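Local structure of type 3 secretion system pilotin (Salmonella typhimurium, 6XFJ) at the interface of chains A and B. The protein acts as the pilot lipoprotein that brings the secretin InvG to its proper place in the outer membrane during assembly of the type III secretion injectisome. Numbering follows the deposited sequence. Chains: chain A/B, Type 3 secretion system pilotin.

The interface of chains A and B. Residues chain A 51, 54-55, 58, 68; chain B 14-16, 18-19.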
loop_
_atom_site.group_PDB
_atom_site.type_symbol
_atom_site.label_atom_id
_atom_site.label_comp_id
_atom_site.label_asym_id
_atom_site.label_seq_id
_atom_site.Cartn_x
_atom_site.Cartn_y
_atom_site.Cartn_z
ATOM N N MET A 51 -3.185 15.127 -7.322
ATOM C CA MET A 51 -2.261 14.186 -8.038
ATOM C C MET A 51 -0.840 14.741 -8.151
ATOM O O MET A 51 0.107 14.022 -7.932
ATOM C CB MET A 51 -2.774 13.845 -9.423
ATOM C CG MET A 51 -4.028 13.010 -9.381
ATOM S SD MET A 51 -3.829 11.413 -8.562
ATOM C CE MET A 51 -4.358 11.803 -6.892
ATOM N N PHE A 54 0.522 14.287 -4.616
ATOM C CA PHE A 54 0.687 12.848 -4.366
ATOM C C PHE A 54 2.008 12.370 -4.983
ATOM O O PHE A 54 2.709 11.639 -4.377
ATOM C CB PHE A 54 -0.562 12.161 -4.923
ATOM C CG PHE A 54 -0.625 10.657 -4.915
ATOM C CD1 PHE A 54 -0.496 9.946 -3.734
ATOM C CD2 PHE A 54 -0.817 9.991 -6.110
ATOM C CE1 PHE A 54 -0.662 8.561 -3.744
ATOM C CE2 PHE A 54 -1.009 8.609 -6.102
ATOM C CZ PHE A 54 -0.842 7.921 -4.941
ATOM N N LYS A 55 2.228 12.734 -6.243
ATOM C CA LYS A 55 3.500 12.345 -6.908
ATOM C C LYS A 55 4.718 12.879 -6.121
ATOM O O LYS A 55 5.717 12.154 -6.016
ATOM C CB LYS A 55 3.487 12.775 -8.368
ATOM C CG LYS A 55 2.532 12.014 -9.259
ATOM C CD LYS A 55 2.460 12.674 -10.598
ATOM C CE LYS A 55 1.249 12.411 -11.424
ATOM N NZ LYS A 55 1.490 13.084 -12.724
ATOM N N LEU A 58 5.208 10.687 -2.950
ATOM C CA LEU A 58 5.724 9.339 -3.239
ATOM C C LEU A 58 7.227 9.388 -3.528
ATOM O O LEU A 58 7.872 8.329 -3.486
ATOM C CB LEU A 58 4.973 8.689 -4.403
ATOM C CG LEU A 58 3.517 8.346 -4.053
ATOM C CD1 LEU A 58 2.876 7.794 -5.307
ATOM C CD2 LEU A 58 3.474 7.366 -2.896
ATOM N N ILE A 68 -1.133 3.553 -0.143
ATOM C CA ILE A 68 -1.739 4.572 -0.999
ATOM C C ILE A 68 -2.702 5.444 -0.181
ATOM O O ILE A 68 -2.822 6.619 -0.397
ATOM C CB ILE A 68 -2.399 3.982 -2.239
ATOM C CG1 ILE A 68 -2.623 5.067 -3.266
ATOM C CG2 ILE A 68 -3.718 3.272 -1.916
ATOM C CD1 ILE A 68 -3.110 4.625 -4.614
ATOM N N ILE B 14 -6.639 6.143 -11.582
ATOM C CA ILE B 14 -5.480 7.014 -11.873
ATOM C C ILE B 14 -4.478 6.887 -10.706
ATOM O O ILE B 14 -3.269 6.703 -10.947
ATOM C CB ILE B 14 -5.935 8.464 -12.089
ATOM C CG1 ILE B 14 -6.676 8.583 -13.420
ATOM C CG2 ILE B 14 -4.770 9.426 -12.028
ATOM C CD1 ILE B 14 -5.812 8.665 -14.659
ATOM N N SER B 15 -4.940 7.031 -9.471
ATOM C CA SER B 15 -4.023 7.106 -8.318
ATOM C C SER B 15 -3.348 5.749 -8.122
ATOM O O SER B 15 -2.146 5.695 -7.833
ATOM C CB SER B 15 -4.707 7.637 -7.083
ATOM O OG SER B 15 -5.761 6.788 -6.673
ATOM N N SER B 16 -4.105 4.653 -8.255
ATOM C CA SER B 16 -3.534 3.308 -8.046
ATOM C C SER B 16 -2.491 3.047 -9.135
ATOM O O SER B 16 -1.478 2.403 -8.845
ATOM C CB SER B 16 -4.559 2.205 -8.008
ATOM O OG SER B 16 -5.498 2.357 -6.935
ATOM N N ILE B 18 -0.562 5.265 -10.614
ATOM C CA ILE B 18 0.640 6.025 -10.180
ATOM C C ILE B 18 1.366 5.224 -9.094
ATOM O O ILE B 18 2.573 4.982 -9.189
ATOM C CB ILE B 18 0.259 7.420 -9.673
ATOM C CG1 ILE B 18 -0.259 8.319 -10.803
ATOM C CG2 ILE B 18 1.485 8.047 -8.987
ATOM C CD1 ILE B 18 -0.934 9.549 -10.324
ATOM N N PHE B 19 0.661 4.767 -8.054
ATOM C CA PHE B 19 1.304 4.146 -6.891
ATOM C C PHE B 19 1.936 2.811 -7.310
ATOM O O PHE B 19 3.030 2.440 -6.871
ATOM C CB PHE B 19 0.221 3.904 -5.838
ATOM C CG PHE B 19 0.735 3.400 -4.524
ATOM C CD1 PHE B 19 0.706 2.040 -4.210
ATOM C CD2 PHE B 19 1.182 4.279 -3.540
ATOM C CE1 PHE B 19 1.105 1.599 -2.974
ATOM C CE2 PHE B 19 1.602 3.822 -2.303
ATOM C CZ PHE B 19 1.589 2.470 -2.022
#
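B:Ile18, on helix 8-22 of one subunit, presses into helix 44-59 of the other, where A:Met51, A:Phe54, A:Lys55 and A:Leu58 receive it; the pairing is a worked example of how a small helical protein can dimerise through apolar side chains. Followed outward, B:Ile18 begins with CB, 4.0 Å from CE2 of the A:Phe54 ring. There the chain forks. The CG2 methyl abuts both CE2 of A:Phe54 and CD1 of A:Leu58, each 3.9 Å away, and also meets CG of A:Lys55. The other branch leaves through CG1, anti to the carbonyl carbon (chi1 -68°), and runs on extended to CD1. This tip reaches CE of A:Lys55 at 3.8 Å, where the lysine side chain crosses that of the isoleucine at about a right angle, and touches the A:Met51 sulfur SD on another flank. The same SD also meets CG2 of B:Ile14.

A:Phe54 turns its rim toward helix 8-22: the backbone oxygen of B:Ser15 lies in the ring plane, 3.6 Å from CE2, a contact and not a hydrogen bond. Within chain A, CD1 of A:Leu58 sits 3.8 Å above one face of this ring, toward the rim, so ring and methyl together form the surface on which B:Ile18 CG2 rests.

A second grip forms where A:Ile68 starts helix 68-81. Its CB stands over the centre of the B:Phe19 ring, 3.8 Å from the centroid, in a CH-pi contact. With CG1 anti to the backbone N (chi1 -163°), the chain continues past the ring to put CD1 3.6 Å from CB of B:Phe19, near B:Ser15 and B:Ser16. A:Leu58 CD2 approaches the phenylalanine at CD2.

No polar bond crosses this patch; packing joins the subunits here, and two-fold symmetry repeats it with the chains exchanged, helping hold together the dimer formed by this C-terminal part of the lipoprotein.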